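Local coordinates for uncharacterized protein DUF849 (Burkholderia xenovorans LB400, PDB 3E02) that probably cleaves 3-keto-5-aminohexanoate or a related beta-keto acid with the help of a zinc ion bound in a TIM barrel, at residues A47-H52 against T79-N84; I8-A13 against V254-E259; G166-F171 against L301-A306. All coordinates share one frame; numbering follows the deposited sequence. Where two conformers were deposited one is given.

How the contacts relate
The chain opens contact 2 with strand 10-13, the first of the barrel, and passes on to residues 47-52. Contact 1 closes first, when 79-84 returns beside 47-52 after a short excursion that includes helix 72-78, and it lies wholly within the larger loop of contact 2. Residues 166-171 then open contact 3. Contact 2 closes when 254-259 reaches 8-13 and joins the two ends of the barrel sheet; contact 3 closes last, at 301-306, so contacts 2 and 3 cross. Contacts 1 and 2 meet at the zinc ion, and their strands 10-13 and 48-54 lie side by side in the sheet, whereas contact 3 ties the start of strand 168-173 to the loop after helix 294-301.

Contact 1. Residues A47-H52 against T79-N84; sequences AMLHLH and TDAILN. With ZN (zinc ion), chain B.
His50 is engaged through both ring nitrogens: NE2 binds the zinc ion at 2.2 Å, and ND1 gives a weak hydrogen bond, 3.3 Å long, to OD1 of Asn84 on the next strand. The strands are parallel neighbours in the TIM barrel, joined by a beta-alpha-beta crossover. Paired across them, the two side chains leave on the same face of the sheet; with CG anti to the backbone N in both (chi1 170° for His50), ring and amide cross with their planes 82° apart, and OD1 meets the ring at its edge. Asparagine suits the place because ND2 can donate to Glu170 while OD1 accepts from the histidine, a second-shell pairing that probably fixes the ring's rotation. His52, two residues on, adds its NE2 to the metal, and Glu259 completes the protein ligands.

The backbones alternate donors and acceptors: Ile82 N bonds Ala47 O, Leu49 N bonds Ile82 O, Asn84 N bonds Leu49 O, and Leu51 N bonds Asn84 O. Leu49 and Leu51 pack on helix 31-44, and Leu49 lies beside Leu83, Leu49 CD1 3.9 Å from Leu83 CD2. On the His50 face, Met48, deposited as selenomethionine, extends through chi1 and chi2 to set its SE 4.0 Å from Ile82 CG2 and 3.9 Å from Asn84 ND2; the bend at chi3 only turns CE.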
# COMPACT_ATOMS: atom_id res chain seq x y z
N ALA A 47 17.39 -0.75 -26.45
CA ALA A 47 17.72 0.66 -26.75
C ALA A 47 18.98 1.12 -26.01
O ALA A 47 19.65 2.07 -26.47
CB ALA A 47 16.53 1.59 -26.38
N MSE A 48 19.28 0.48 -24.87
CA MSE A 48 20.43 0.83 -24.04
C MSE A 48 21.15 -0.43 -23.55
O MSE A 48 20.51 -1.45 -23.25
CB MSE A 48 19.95 1.69 -22.86
CG MSE A 48 21.06 2.14 -21.90
SE MSE A 48 20.64 3.77 -20.92
CE MSE A 48 19.26 3.14 -19.85
N LEU A 49 22.48 -0.36 -23.51
CA LEU A 49 23.35 -1.44 -23.05
C LEU A 49 24.08 -0.96 -21.82
O LEU A 49 24.75 0.08 -21.89
CB LEU A 49 24.36 -1.81 -24.13
CG LEU A 49 23.77 -2.30 -25.45
CD1 LEU A 49 24.88 -2.49 -26.47
CD2 LEU A 49 22.96 -3.59 -25.24
N HIS A 50 23.90 -1.66 -20.69
CA HIS A 50 24.57 -1.36 -19.42
C HIS A 50 25.81 -2.28 -19.39
O HIS A 50 25.70 -3.50 -19.45
CB HIS A 50 23.63 -1.56 -18.24
CG HIS A 50 24.30 -1.49 -16.92
ND1 HIS A 50 24.67 -0.31 -16.32
CD2 HIS A 50 24.70 -2.48 -16.09
CE1 HIS A 50 25.26 -0.58 -15.17
NE2 HIS A 50 25.27 -1.88 -15.00
N LEU A 51 26.98 -1.66 -19.28
CA LEU A 51 28.25 -2.35 -19.48
C LEU A 51 29.25 -2.34 -18.32
O LEU A 51 29.49 -1.30 -17.73
CB LEU A 51 28.93 -1.70 -20.68
CG LEU A 51 28.15 -1.73 -22.01
CD1 LEU A 51 28.82 -0.80 -23.04
CD2 LEU A 51 28.02 -3.14 -22.54
N HIS A 52 29.81 -3.53 -18.06
CA HIS A 52 30.94 -3.78 -17.17
C HIS A 52 32.00 -4.48 -18.02
O HIS A 52 31.70 -5.07 -19.07
CB HIS A 52 30.60 -4.76 -16.04
CG HIS A 52 29.63 -4.25 -15.04
ND1 HIS A 52 29.91 -4.24 -13.68
CD2 HIS A 52 28.37 -3.78 -15.17
CE1 HIS A 52 28.86 -3.77 -13.03
NE2 HIS A 52 27.91 -3.49 -13.91
N THR A 79 26.23 -0.67 -33.52
CA THR A 79 24.86 -0.39 -33.08
C THR A 79 24.72 1.07 -32.66
O THR A 79 25.72 1.75 -32.42
CB THR A 79 24.39 -1.37 -31.95
OG1 THR A 79 23.09 -1.00 -31.49
CG2 THR A 79 25.36 -1.39 -30.77
N ASP A 80 23.46 1.53 -32.63
CA ASP A 80 23.18 2.91 -32.18
C ASP A 80 22.62 2.89 -30.77
O ASP A 80 22.16 3.89 -30.28
CB ASP A 80 22.32 3.71 -33.18
CG ASP A 80 20.92 3.15 -33.36
OD1 ASP A 80 20.72 1.95 -33.13
OD2 ASP A 80 20.03 3.92 -33.78
N ALA A 81 22.70 1.75 -30.07
CA ALA A 81 22.23 1.66 -28.69
C ALA A 81 23.00 2.65 -27.80
O ALA A 81 24.17 2.94 -28.07
CB ALA A 81 22.38 0.22 -28.13
N ILE A 82 22.32 3.19 -26.80
CA ILE A 82 22.95 4.08 -25.82
C ILE A 82 23.88 3.20 -24.96
O ILE A 82 23.45 2.17 -24.47
CB ILE A 82 21.94 4.74 -24.87
CG1 ILE A 82 20.94 5.61 -25.64
CG2 ILE A 82 22.67 5.57 -23.82
CD1 ILE A 82 19.80 6.16 -24.78
N LEU A 83 25.13 3.61 -24.81
CA LEU A 83 26.10 2.85 -24.02
C LEU A 83 26.16 3.46 -22.62
O LEU A 83 26.56 4.59 -22.46
CB LEU A 83 27.45 2.78 -24.71
CG LEU A 83 27.38 2.29 -26.17
CD1 LEU A 83 28.78 2.13 -26.78
CD2 LEU A 83 26.56 1.00 -26.32
N ASN A 84 25.71 2.67 -21.64
CA ASN A 84 25.61 3.02 -20.23
C ASN A 84 26.79 2.33 -19.53
O ASN A 84 26.89 1.08 -19.56
CB ASN A 84 24.20 2.58 -19.76
CG ASN A 84 23.97 2.61 -18.27
OD1 ASN A 84 24.88 2.75 -17.46
ND2 ASN A 84 22.71 2.44 -17.90
ZN ZN B . 25.84 -3.07 -13.28
O HOH W 1 26.37 -0.97 -11.96
O HOH W 2 23.92 -2.37 -11.98
O HOH W 3 26.26 -3.46 -11.14

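Contact 2. Residues I8-A13 against V254-E259; sequences IIITCA and VRVGLE. With ZN (zinc ion), chain B.
Ala13 lays its methyl over one face of the Arg255 guanidinium, CB 3.4 Å from NE, and the same CB is 3.4 Å from Glu259 OE1. A small residue suits this tight corner, where the parallel strands 10-13 and 253-256 close the TIM barrel. Arg255 CG stands anti to the backbone N (chi1 165°) and the extended chain carries NH2 to Glu259 OE2, a salt bridge of 3.1 Å; Asp260 takes NE. OE2 also binds the zinc ion at 2.2 Å, so the arginine probably helps to hold this ligand. Gly257, at phi 133°, brings its CA within 3.3 Å of Ala13 O, which leaves no room for a side chain, and lets the chain turn until Glu259 N bonds that oxygen. The apolar face is also close-packed, with Ile10 CG1 3.6 Å from Val254 CG2.

The face of Thr11 and Arg255 holds water instead: one links Thr11 OG1 at 2.7 Å with Val254 O, and three join Glu259, His50 and His52 on the zinc ion, one accepting from Arg255 NH2. Strand 48-54 flanks residues 10-13 and strand 229-235 flanks 253-256, while Val254 and Val256 pack on helix 240-249 and Val256 also on helix 273-286.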
# COMPACT_ATOMS: atom_id res chain seq x y z
N ILE A 8 8.60 1.86 -24.41
CA ILE A 8 9.35 1.26 -23.31
C ILE A 8 10.82 1.12 -23.67
O ILE A 8 11.16 0.56 -24.71
CB ILE A 8 8.78 -0.13 -22.92
CG1 ILE A 8 7.34 -0.00 -22.41
CG2 ILE A 8 9.65 -0.82 -21.86
CD1 ILE A 8 6.64 -1.36 -22.21
N ILE A 9 11.69 1.62 -22.79
CA ILE A 9 13.13 1.43 -22.96
C ILE A 9 13.48 0.05 -22.40
O ILE A 9 13.23 -0.22 -21.22
CB ILE A 9 13.95 2.47 -22.16
CG1 ILE A 9 13.64 3.89 -22.65
CG2 ILE A 9 15.49 2.19 -22.29
CD1 ILE A 9 14.33 4.98 -21.84
N ILE A 10 14.03 -0.81 -23.26
CA ILE A 10 14.60 -2.08 -22.84
C ILE A 10 16.10 -1.81 -22.68
O ILE A 10 16.78 -1.47 -23.66
CB ILE A 10 14.44 -3.23 -23.86
CG1 ILE A 10 12.95 -3.56 -24.09
CG2 ILE A 10 15.21 -4.49 -23.38
CD1 ILE A 10 12.70 -4.62 -25.15
N THR A 11 16.59 -1.94 -21.46
CA THR A 11 18.01 -1.86 -21.17
C THR A 11 18.50 -3.31 -21.05
O THR A 11 17.82 -4.15 -20.45
CB THR A 11 18.31 -1.11 -19.88
OG1 THR A 11 17.84 0.25 -19.98
CG2 THR A 11 19.84 -1.08 -19.57
N CYS A 12 19.66 -3.60 -21.64
CA CYS A 12 20.30 -4.90 -21.47
C CYS A 12 21.61 -4.75 -20.71
O CYS A 12 22.55 -4.10 -21.21
CB CYS A 12 20.57 -5.57 -22.79
SG CYS A 12 21.34 -7.21 -22.55
N ALA A 13 21.67 -5.34 -19.52
CA ALA A 13 22.87 -5.38 -18.67
C ALA A 13 23.60 -6.67 -19.07
O ALA A 13 23.26 -7.78 -18.65
CB ALA A 13 22.50 -5.34 -17.20
N VAL A 254 12.12 -1.34 -18.61
CA VAL A 254 12.59 -2.67 -18.27
C VAL A 254 14.08 -2.86 -18.48
O VAL A 254 14.66 -2.33 -19.44
CB VAL A 254 11.81 -3.78 -19.07
CG1 VAL A 254 10.28 -3.64 -18.85
CG2 VAL A 254 12.14 -3.76 -20.55
N ARG A 255 14.69 -3.60 -17.56
CA ARG A 255 16.08 -4.01 -17.66
C ARG A 255 16.16 -5.53 -17.55
O ARG A 255 15.64 -6.10 -16.59
CB ARG A 255 16.93 -3.35 -16.58
CG ARG A 255 18.30 -4.01 -16.42
CD ARG A 255 19.27 -3.13 -15.68
NE ARG A 255 20.28 -3.95 -15.02
CZ ARG A 255 21.33 -3.48 -14.35
NH1 ARG A 255 21.62 -2.18 -14.33
NH2 ARG A 255 22.12 -4.35 -13.75
N VAL A 256 16.79 -6.15 -18.54
CA VAL A 256 17.06 -7.60 -18.54
C VAL A 256 18.55 -7.74 -18.81
O VAL A 256 19.25 -6.72 -18.89
CB VAL A 256 16.18 -8.39 -19.55
CG1 VAL A 256 14.68 -8.25 -19.20
CG2 VAL A 256 16.46 -7.95 -20.99
N GLY A 257 19.04 -8.98 -18.86
CA GLY A 257 20.42 -9.28 -19.16
C GLY A 257 21.07 -10.29 -18.24
O GLY A 257 20.61 -10.50 -17.11
N LEU A 258 22.15 -10.91 -18.75
CA LEU A 258 22.91 -11.91 -18.00
C LEU A 258 23.58 -11.37 -16.74
O LEU A 258 23.97 -12.15 -15.88
CB LEU A 258 23.90 -12.65 -18.90
CG LEU A 258 23.31 -13.42 -20.08
CD1 LEU A 258 24.42 -14.20 -20.82
CD2 LEU A 258 22.25 -14.39 -19.67
N GLU A 259 23.75 -10.06 -16.64
CA GLU A 259 24.20 -9.44 -15.39
C GLU A 259 23.27 -9.75 -14.20
O GLU A 259 23.75 -9.95 -13.09
CB GLU A 259 24.29 -7.93 -15.55
CG GLU A 259 24.45 -7.15 -14.23
CD GLU A 259 25.03 -5.78 -14.36
OE1 GLU A 259 25.45 -5.37 -15.45
OE2 GLU A 259 25.11 -5.15 -13.30
ZN ZN B . 25.84 -3.07 -13.28
O HOH W 4 15.36 0.45 -18.90
O HOH W 2 23.92 -2.37 -11.98
O HOH W 1 26.37 -0.97 -11.96
O HOH W 3 26.26 -3.46 -11.14

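Contact 3. Residues G166-F171 against L301-A306; sequences GTRFEF and LKTKGA
Arg168 folds back on itself toward Lys302, with its first three torsions all negative (chi1 -54°, chi2 -44°), while Lys302 takes the left-handed backbone conformation (phi 60°) just after helix 294-301. Together these turns bring the guanidinium to the carbonyl groups at the helix end, where the loop 302-306 meets the start of strand 168-173 in the TIM barrel. Arg168 NH1 donates to Lys302 O at 3.1 Å. The bond is bent, and the donor is tilted from the carbonyl plane. Leu301 O sits over one face of the same guanidinium, 3.5 Å above its plane and offset toward the rim. Two carbonyls at a helix C-terminus would be expected to attract a positive group, so arginine suits the place, and its long, folded chain brings NH1 to them while its backbone stays in the strand. The side chains of Arg168 and Lys302 run side by side, with NH1 3.4 Å from Lys302 CB; the lysine's end then leads away from the strand, which should ease the repulsion between like charges.

Thr303 adds its methyl, CG2 4.1 Å from Arg168 CG, while its OG1 bonds Glu108. Further along, the backbones are joined through solvent. One water donates to Gly166 O at 2.7 Å and accepts from Lys304 N at 2.8 Å. Gly166 has a positive phi, and lacking a side chain it lets the extended Lys304 chain pass close by. NZ of Lys304 is ringed by acceptors, Arg106 O, Ser165 O and Glu308 O besides a second water, which its three N-H groups must share. That water donates to Thr167 OG1 at 2.6 Å and accepts from Lys304 NZ at 2.8 Å.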
# COMPACT_ATOMS: atom_id res chain seq x y z
N GLY A 166 28.37 16.18 -19.30
CA GLY A 166 27.02 16.04 -19.88
C GLY A 166 26.36 14.68 -19.72
O GLY A 166 25.31 14.40 -20.34
N THR A 167 26.94 13.84 -18.87
CA THR A 167 26.40 12.50 -18.61
C THR A 167 25.06 12.57 -17.91
O THR A 167 24.89 13.39 -17.02
CB THR A 167 27.35 11.72 -17.68
OG1 THR A 167 28.69 11.81 -18.18
CG2 THR A 167 26.94 10.25 -17.55
N ARG A 168 24.12 11.71 -18.33
CA ARG A 168 22.83 11.54 -17.65
C ARG A 168 22.96 10.26 -16.83
O ARG A 168 23.63 9.31 -17.25
CB ARG A 168 21.65 11.43 -18.61
CG ARG A 168 21.49 12.55 -19.62
CD ARG A 168 21.68 13.92 -19.04
NE ARG A 168 20.75 14.19 -17.93
CZ ARG A 168 19.64 14.92 -17.99
NH1 ARG A 168 19.23 15.51 -19.10
NH2 ARG A 168 18.91 15.08 -16.90
N PHE A 169 22.31 10.21 -15.68
CA PHE A 169 22.44 9.03 -14.81
C PHE A 169 21.27 8.09 -14.75
O PHE A 169 20.12 8.50 -14.85
CB PHE A 169 22.76 9.46 -13.38
CG PHE A 169 24.00 10.30 -13.27
CD1 PHE A 169 25.25 9.75 -13.60
CD2 PHE A 169 23.93 11.63 -12.87
CE1 PHE A 169 26.41 10.53 -13.53
CE2 PHE A 169 25.09 12.42 -12.79
CZ PHE A 169 26.33 11.87 -13.13
N GLU A 170 21.62 6.80 -14.63
CA GLU A 170 20.68 5.71 -14.37
C GLU A 170 20.82 5.61 -12.84
O GLU A 170 21.81 5.06 -12.35
CB GLU A 170 21.11 4.42 -15.09
CG GLU A 170 20.22 3.14 -14.87
CD GLU A 170 20.92 1.80 -15.23
OE1 GLU A 170 22.15 1.77 -15.45
OE2 GLU A 170 20.26 0.74 -15.24
N PHE A 171 19.86 6.16 -12.10
CA PHE A 171 19.89 6.15 -10.63
C PHE A 171 19.47 4.78 -10.10
O PHE A 171 18.28 4.43 -10.19
CB PHE A 171 19.00 7.25 -10.06
CG PHE A 171 19.37 8.64 -10.50
CD1 PHE A 171 20.53 9.24 -10.03
CD2 PHE A 171 18.55 9.36 -11.39
CE1 PHE A 171 20.89 10.54 -10.43
CE2 PHE A 171 18.89 10.65 -11.79
CZ PHE A 171 20.07 11.25 -11.32
N LEU A 301 15.48 10.36 -22.13
CA LEU A 301 16.49 10.64 -21.10
C LEU A 301 17.22 11.98 -21.24
O LEU A 301 17.91 12.40 -20.30
CB LEU A 301 17.52 9.50 -21.05
CG LEU A 301 16.94 8.11 -20.78
CD1 LEU A 301 18.05 7.07 -20.74
CD2 LEU A 301 16.16 8.09 -19.52
N LYS A 302 17.06 12.64 -22.40
CA LYS A 302 17.69 13.93 -22.72
C LYS A 302 19.21 13.80 -22.66
O LYS A 302 19.89 14.56 -22.00
CB LYS A 302 17.17 15.05 -21.81
CG LYS A 302 15.67 15.30 -21.82
CD LYS A 302 15.20 15.87 -23.14
CE LYS A 302 13.70 16.20 -23.11
NZ LYS A 302 13.38 17.25 -22.08
N THR A 303 19.74 12.81 -23.38
CA THR A 303 21.18 12.57 -23.43
C THR A 303 21.86 13.55 -24.38
O THR A 303 21.20 14.17 -25.22
CB THR A 303 21.52 11.13 -23.85
OG1 THR A 303 21.04 10.90 -25.17
CG2 THR A 303 20.90 10.12 -22.86
N LYS A 304 23.17 13.64 -24.26
CA LYS A 304 23.98 14.57 -25.07
C LYS A 304 24.19 14.17 -26.54
O LYS A 304 24.63 15.00 -27.33
CB LYS A 304 25.35 14.83 -24.40
CG LYS A 304 26.30 13.63 -24.31
CD LYS A 304 27.63 14.02 -23.70
CE LYS A 304 28.55 12.82 -23.58
NZ LYS A 304 29.89 13.19 -23.04
N GLY A 305 23.90 12.91 -26.89
CA GLY A 305 24.03 12.39 -28.24
C GLY A 305 25.23 11.47 -28.37
O GLY A 305 26.24 11.66 -27.69
N ALA A 306 25.11 10.50 -29.27
CA ALA A 306 26.16 9.49 -29.54
C ALA A 306 27.51 10.08 -29.99
O ALA A 306 28.57 9.53 -29.67
CB ALA A 306 25.66 8.46 -30.56
O HOH W 5 24.18 12.48 -21.89
O HOH W 6 29.91 12.30 -20.42